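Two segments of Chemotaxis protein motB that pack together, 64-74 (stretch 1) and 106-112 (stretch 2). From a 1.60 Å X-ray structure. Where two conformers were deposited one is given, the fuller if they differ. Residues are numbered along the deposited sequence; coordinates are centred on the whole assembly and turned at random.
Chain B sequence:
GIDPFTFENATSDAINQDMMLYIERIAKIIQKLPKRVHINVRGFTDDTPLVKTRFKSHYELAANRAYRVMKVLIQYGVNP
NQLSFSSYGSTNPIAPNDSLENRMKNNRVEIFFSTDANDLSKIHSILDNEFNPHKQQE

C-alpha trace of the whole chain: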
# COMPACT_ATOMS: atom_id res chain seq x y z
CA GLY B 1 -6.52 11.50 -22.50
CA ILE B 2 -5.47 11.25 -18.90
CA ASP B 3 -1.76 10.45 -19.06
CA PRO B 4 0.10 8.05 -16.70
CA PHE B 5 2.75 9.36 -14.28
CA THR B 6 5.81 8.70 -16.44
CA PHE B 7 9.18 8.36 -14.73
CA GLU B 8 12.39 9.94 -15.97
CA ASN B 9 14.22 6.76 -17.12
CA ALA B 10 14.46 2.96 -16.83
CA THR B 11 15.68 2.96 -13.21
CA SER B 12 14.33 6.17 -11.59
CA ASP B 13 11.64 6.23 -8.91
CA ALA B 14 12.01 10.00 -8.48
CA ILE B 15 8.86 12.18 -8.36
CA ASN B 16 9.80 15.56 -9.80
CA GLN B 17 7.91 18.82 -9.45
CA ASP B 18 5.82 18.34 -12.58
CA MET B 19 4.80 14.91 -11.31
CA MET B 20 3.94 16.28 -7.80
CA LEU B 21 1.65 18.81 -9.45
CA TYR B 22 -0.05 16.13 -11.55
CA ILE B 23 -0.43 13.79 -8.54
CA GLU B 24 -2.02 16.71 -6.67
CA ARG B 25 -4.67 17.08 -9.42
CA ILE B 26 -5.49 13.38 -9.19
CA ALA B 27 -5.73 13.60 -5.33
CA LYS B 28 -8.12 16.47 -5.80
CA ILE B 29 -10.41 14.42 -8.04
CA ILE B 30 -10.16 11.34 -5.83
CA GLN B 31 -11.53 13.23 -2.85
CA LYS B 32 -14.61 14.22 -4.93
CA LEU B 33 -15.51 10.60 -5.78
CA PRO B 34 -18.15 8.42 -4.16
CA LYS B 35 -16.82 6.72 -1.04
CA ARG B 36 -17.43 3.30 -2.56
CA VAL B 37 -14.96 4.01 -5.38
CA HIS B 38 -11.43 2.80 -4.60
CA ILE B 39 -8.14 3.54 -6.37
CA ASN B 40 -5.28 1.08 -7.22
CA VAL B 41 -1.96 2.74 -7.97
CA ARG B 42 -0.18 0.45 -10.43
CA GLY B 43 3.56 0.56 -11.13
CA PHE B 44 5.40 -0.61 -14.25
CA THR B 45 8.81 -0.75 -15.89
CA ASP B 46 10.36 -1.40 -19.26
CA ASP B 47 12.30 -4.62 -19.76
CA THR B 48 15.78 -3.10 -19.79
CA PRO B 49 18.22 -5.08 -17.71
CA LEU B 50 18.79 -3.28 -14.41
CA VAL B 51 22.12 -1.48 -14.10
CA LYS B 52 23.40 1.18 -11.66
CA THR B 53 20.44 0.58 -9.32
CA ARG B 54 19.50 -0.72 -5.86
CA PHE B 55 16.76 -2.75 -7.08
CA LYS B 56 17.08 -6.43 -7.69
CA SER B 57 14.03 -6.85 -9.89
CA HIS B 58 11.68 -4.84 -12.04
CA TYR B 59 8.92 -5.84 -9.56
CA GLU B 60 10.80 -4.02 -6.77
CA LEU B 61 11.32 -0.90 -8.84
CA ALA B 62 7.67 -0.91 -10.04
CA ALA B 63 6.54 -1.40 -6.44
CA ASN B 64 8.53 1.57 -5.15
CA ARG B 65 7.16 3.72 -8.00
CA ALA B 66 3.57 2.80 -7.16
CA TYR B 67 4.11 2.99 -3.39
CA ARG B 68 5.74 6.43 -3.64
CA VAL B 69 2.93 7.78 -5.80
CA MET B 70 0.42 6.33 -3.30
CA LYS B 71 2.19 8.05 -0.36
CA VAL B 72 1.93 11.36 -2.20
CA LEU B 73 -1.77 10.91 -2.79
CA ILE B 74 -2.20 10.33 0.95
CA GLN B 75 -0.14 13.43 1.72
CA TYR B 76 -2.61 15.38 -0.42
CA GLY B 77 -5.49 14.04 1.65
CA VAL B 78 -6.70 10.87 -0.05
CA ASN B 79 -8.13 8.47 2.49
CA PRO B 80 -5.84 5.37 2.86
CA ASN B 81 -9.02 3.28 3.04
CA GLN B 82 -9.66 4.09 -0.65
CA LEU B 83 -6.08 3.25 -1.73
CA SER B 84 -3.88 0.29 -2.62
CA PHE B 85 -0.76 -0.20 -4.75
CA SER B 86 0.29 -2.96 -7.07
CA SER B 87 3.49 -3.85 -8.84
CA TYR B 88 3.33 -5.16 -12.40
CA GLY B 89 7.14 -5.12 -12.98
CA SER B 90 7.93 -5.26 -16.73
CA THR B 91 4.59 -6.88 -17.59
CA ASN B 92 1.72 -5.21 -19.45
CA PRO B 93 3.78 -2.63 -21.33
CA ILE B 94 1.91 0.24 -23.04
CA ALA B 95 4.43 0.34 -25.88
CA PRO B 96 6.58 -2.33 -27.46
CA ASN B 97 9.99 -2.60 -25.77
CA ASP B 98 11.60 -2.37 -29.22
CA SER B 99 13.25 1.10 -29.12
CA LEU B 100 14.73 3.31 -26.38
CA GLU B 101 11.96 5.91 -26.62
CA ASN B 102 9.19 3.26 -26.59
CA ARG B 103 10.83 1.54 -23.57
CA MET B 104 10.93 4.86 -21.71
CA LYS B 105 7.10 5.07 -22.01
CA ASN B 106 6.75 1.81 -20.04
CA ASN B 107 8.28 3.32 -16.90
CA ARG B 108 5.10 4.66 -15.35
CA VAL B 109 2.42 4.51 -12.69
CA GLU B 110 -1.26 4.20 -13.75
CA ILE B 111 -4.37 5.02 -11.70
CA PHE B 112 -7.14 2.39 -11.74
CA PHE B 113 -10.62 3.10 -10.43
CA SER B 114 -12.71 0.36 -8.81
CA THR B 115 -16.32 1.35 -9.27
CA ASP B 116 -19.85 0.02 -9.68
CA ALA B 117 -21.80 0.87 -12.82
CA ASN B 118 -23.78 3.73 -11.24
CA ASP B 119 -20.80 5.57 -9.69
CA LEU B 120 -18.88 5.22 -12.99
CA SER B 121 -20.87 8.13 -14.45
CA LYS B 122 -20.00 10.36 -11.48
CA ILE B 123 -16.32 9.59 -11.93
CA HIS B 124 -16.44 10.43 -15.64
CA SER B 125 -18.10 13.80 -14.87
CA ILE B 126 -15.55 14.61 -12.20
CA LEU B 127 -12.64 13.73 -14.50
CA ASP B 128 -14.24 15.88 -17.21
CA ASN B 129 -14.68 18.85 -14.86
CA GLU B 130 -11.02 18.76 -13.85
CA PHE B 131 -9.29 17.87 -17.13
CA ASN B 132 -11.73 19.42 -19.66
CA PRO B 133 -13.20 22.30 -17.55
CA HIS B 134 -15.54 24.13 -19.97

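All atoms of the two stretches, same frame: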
# COMPACT_ATOMS: atom_id res chain seq x y z
N ASN B 64 8.14 0.31 -5.80
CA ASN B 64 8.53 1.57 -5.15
C ASN B 64 7.92 2.74 -5.89
O ASN B 64 7.48 3.71 -5.28
CB ASN B 64 10.05 1.74 -4.97
CG ASN B 64 10.40 2.54 -3.73
OD1 ASN B 64 11.36 3.32 -3.73
ND2 ASN B 64 9.64 2.36 -2.68
N ARG B 65 7.87 2.67 -7.22
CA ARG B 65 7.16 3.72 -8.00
C ARG B 65 5.71 3.89 -7.55
O ARG B 65 5.26 4.99 -7.25
CB ARG B 65 7.21 3.46 -9.47
CG ARG B 65 8.61 3.69 -10.06
CD ARG B 65 8.68 3.25 -11.49
NE ARG B 65 9.94 3.67 -12.12
CZ ARG B 65 10.42 3.17 -13.26
NH1 ARG B 65 9.76 2.24 -13.92
NH2 ARG B 65 11.58 3.63 -13.77
N ALA B 66 4.99 2.77 -7.51
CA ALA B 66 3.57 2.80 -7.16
C ALA B 66 3.39 3.23 -5.72
O ALA B 66 2.54 4.06 -5.40
CB ALA B 66 2.95 1.46 -7.41
N TYR B 67 4.18 2.64 -4.81
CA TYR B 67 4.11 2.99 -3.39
C TYR B 67 4.35 4.49 -3.16
O TYR B 67 3.62 5.16 -2.45
CB TYR B 67 5.11 2.13 -2.62
CG TYR B 67 5.31 2.56 -1.18
CD1 TYR B 67 4.25 2.53 -0.28
CD2 TYR B 67 6.52 3.07 -0.74
CE1 TYR B 67 4.40 2.97 1.04
CE2 TYR B 67 6.69 3.49 0.60
CZ TYR B 67 5.62 3.42 1.48
OH TYR B 67 5.73 3.81 2.81
N ARG B 68 5.39 5.03 -3.80
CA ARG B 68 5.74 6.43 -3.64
C ARG B 68 4.64 7.34 -4.14
O ARG B 68 4.32 8.32 -3.50
CB ARG B 68 7.07 6.74 -4.35
CG ARG B 68 8.24 6.17 -3.53
CD ARG B 68 9.59 6.33 -4.17
NE ARG B 68 9.79 7.59 -4.87
CZ ARG B 68 10.21 8.74 -4.32
NH1 ARG B 68 10.44 8.85 -3.02
NH2 ARG B 68 10.37 9.79 -5.08
N VAL B 69 4.05 7.01 -5.28
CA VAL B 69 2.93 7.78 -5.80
C VAL B 69 1.79 7.71 -4.79
O VAL B 69 1.12 8.71 -4.47
CB VAL B 69 2.50 7.35 -7.19
CG1 VAL B 69 1.12 7.95 -7.55
CG2 VAL B 69 3.59 7.82 -8.19
N MET B 70 1.50 6.51 -4.30
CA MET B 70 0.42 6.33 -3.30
C MET B 70 0.63 7.20 -2.03
O MET B 70 -0.32 7.83 -1.52
CB MET B 70 0.24 4.85 -2.93
CG MET B 70 -1.04 4.63 -2.21
SD MET B 70 -1.15 2.95 -1.50
CE MET B 70 0.10 3.02 -0.22
N LYS B 71 1.87 7.24 -1.53
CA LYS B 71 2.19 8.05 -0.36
C LYS B 71 1.89 9.50 -0.62
O LYS B 71 1.33 10.19 0.23
CB LYS B 71 3.67 7.94 0.01
CG LYS B 71 4.05 6.63 0.60
CD LYS B 71 5.23 6.80 1.54
CE LYS B 71 6.49 7.06 0.81
NZ LYS B 71 7.60 7.20 1.85
N VAL B 72 2.24 9.98 -1.83
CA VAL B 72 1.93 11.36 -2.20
C VAL B 72 0.45 11.65 -2.25
O VAL B 72 -0.02 12.65 -1.70
CB VAL B 72 2.62 11.81 -3.48
CG1 VAL B 72 2.20 13.26 -3.80
CG2 VAL B 72 4.14 11.73 -3.29
N LEU B 73 -0.33 10.73 -2.82
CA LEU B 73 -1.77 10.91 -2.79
C LEU B 73 -2.31 11.08 -1.35
O LEU B 73 -3.23 11.87 -1.06
CB LEU B 73 -2.53 9.73 -3.44
CG LEU B 73 -2.33 9.65 -4.97
CD1 LEU B 73 -2.74 8.29 -5.54
CD2 LEU B 73 -3.05 10.81 -5.66
N ILE B 74 -1.78 10.28 -0.44
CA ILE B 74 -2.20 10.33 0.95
C ILE B 74 -1.75 11.64 1.61
O ILE B 74 -2.51 12.26 2.34
CB ILE B 74 -1.68 9.10 1.72
CG1 ILE B 74 -2.42 7.86 1.22
CG2 ILE B 74 -1.83 9.27 3.27
CD1 ILE B 74 -1.74 6.51 1.62
N ASN B 106 7.22 2.90 -20.92
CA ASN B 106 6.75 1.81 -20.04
C ASN B 106 7.08 2.01 -18.57
O ASN B 106 6.61 1.27 -17.72
CB ASN B 106 7.28 0.44 -20.53
CG ASN B 106 6.66 0.02 -21.87
OD1 ASN B 106 5.49 0.30 -22.14
ND2 ASN B 106 7.45 -0.63 -22.75
N ASN B 107 7.91 3.00 -18.26
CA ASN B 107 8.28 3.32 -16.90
C ASN B 107 7.27 4.32 -16.37
O ASN B 107 7.41 5.54 -16.55
CB ASN B 107 9.70 3.88 -16.88
CG ASN B 107 10.70 2.87 -17.31
OD1 ASN B 107 10.83 1.83 -16.66
ND2 ASN B 107 11.34 3.09 -18.46
N ARG B 108 6.24 3.81 -15.72
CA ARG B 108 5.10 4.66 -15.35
C ARG B 108 4.27 4.07 -14.23
O ARG B 108 4.41 2.91 -13.89
CB ARG B 108 4.21 4.97 -16.58
CG ARG B 108 3.08 4.00 -16.93
CD ARG B 108 3.48 2.88 -17.77
NE ARG B 108 2.41 1.91 -18.05
CZ ARG B 108 2.66 0.66 -18.38
NH1 ARG B 108 3.91 0.24 -18.49
NH2 ARG B 108 1.69 -0.20 -18.54
N VAL B 109 3.44 4.92 -13.67
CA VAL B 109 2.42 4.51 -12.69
C VAL B 109 1.09 4.91 -13.31
O VAL B 109 0.97 6.01 -13.86
CB VAL B 109 2.65 5.13 -11.33
CG1 VAL B 109 1.37 5.02 -10.47
CG2 VAL B 109 3.82 4.49 -10.65
N GLU B 110 0.11 3.99 -13.24
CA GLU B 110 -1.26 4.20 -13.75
C GLU B 110 -2.23 4.16 -12.59
O GLU B 110 -2.04 3.38 -11.64
CB GLU B 110 -1.65 3.12 -14.79
CG GLU B 110 -0.72 3.11 -16.00
CD GLU B 110 -1.06 2.05 -17.01
OE1 GLU B 110 -0.36 1.99 -18.05
OE2 GLU B 110 -1.99 1.23 -16.76
N ILE B 111 -3.30 4.95 -12.70
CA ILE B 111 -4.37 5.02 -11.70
C ILE B 111 -5.56 4.21 -12.22
O ILE B 111 -6.04 4.49 -13.32
CB ILE B 111 -4.83 6.45 -11.45
CG1 ILE B 111 -3.69 7.29 -10.79
CG2 ILE B 111 -6.11 6.46 -10.60
CD1 ILE B 111 -3.30 6.83 -9.37
N PHE B 112 -5.95 3.19 -11.46
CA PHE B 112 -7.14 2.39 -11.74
C PHE B 112 -8.23 2.68 -10.75
O PHE B 112 -8.00 2.72 -9.53
CB PHE B 112 -6.77 0.92 -11.79
CG PHE B 112 -6.32 0.48 -13.15
CD1 PHE B 112 -5.13 0.96 -13.69
CD2 PHE B 112 -7.10 -0.37 -13.95
CE1 PHE B 112 -4.69 0.55 -14.97
CE2 PHE B 112 -6.67 -0.75 -15.24
CZ PHE B 112 -5.49 -0.29 -15.74

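Residues 64-74 are a piece of a longer helix that begins earlier in the chain and continues after Ile-74. Residues 108-112 are a strand, and Asn-107 lies in the loop just before it. The helix crosses the strand obliquely. Their N-to-C directions differ by 53°, and the axes come within 8.3 Å. The backbones are nearest at Ala-66 and Val-109, whose CA atoms are 5.9 Å apart. Together the two segments bury 306 Å² of surface.

The helix is regular. Each amide from Arg-68 to Ile-74 bonds to the carbonyl oxygen four residues earlier; Val-69 N to Arg-65 O, for example, is 3.1 Å. This periodicity puts Arg-65, Val-69 and Leu-73 on one side, and the CA-to-CB bonds of all three point toward the strand. Tyr-67 points away and takes no part. On the strand, alternation does the sorting. Val-109 points toward the helix, Arg-108 points away, and Glu-110 is out of reach.

Val-109 is the centre of the contact and has the largest covered area of any residue here. Its chi1 is t (163°). Val-109 CG2 then lies over the first turn of the helix segment, 3.7 Å from Arg-65 CB and 3.8 Å from Ala-66 N. Ala-66 has only a methyl group, directed sideways, and the backbones are closest here. Val-69 packs on the same side chain: Val-109 CG1 is 4.1 Å from Val-69 CG1, and Val-109 CG2 is 4.1 Å from Val-69 CG2. Val-69 is also t (166°). The Val-69 to Val-109 contact is apolar, between two branched side chains.

One turn further, Leu-73 meets Ile-111. Leu-73 is m at chi1 and t at chi2. The CA-to-CB bond of Ile-111 runs sideways, but its m, m rotamer brings the end of the chain nearer the helix. CD1 of Ile-111 reaches 4.1 Å from Leu-73 CD1. The apolar contact therefore continues along the helix.

The polar contact is at the other end. Arg-65 is nearly extended: chi1 is m, chi2 and chi3 are t, and chi4 is 164°. The extended chain carries the guanidinium past Val-109 to the start of the strand. Asn-107 is m at chi1, with chi2 at -61°, and its OD1 lies at the guanidinium edge, near its plane. Arg-65 NH1 donates a hydrogen bond to Asn-107 OD1 at 3.0 Å, with an N-H...O angle of 159°. This is a charged donor meeting a neutral amide oxygen, so it is not a salt bridge. The other guanidinium nitrogens of Arg-65 are bonded elsewhere in the structure, so this buried charge is well supplied with partners.

The Arg-108 side chain turns from the helix and bonds within its own segment, and NH2 also bonds elsewhere in the structure. Chi1 is p (88°) and chi2 is m (-87°), which folds the chain before it extends at chi3. Arg-108 NE forms a salt bridge with Glu-110 OE1 at 2.8 Å, and Arg-108 NH2 bonds to Glu-110 OE1 at 3.0 Å. Arg-108 NH1 donates to Asn-106 O, also at 3.0 Å. The Arg-108 side chain thus links Asn-106 to Glu-110 in the strand.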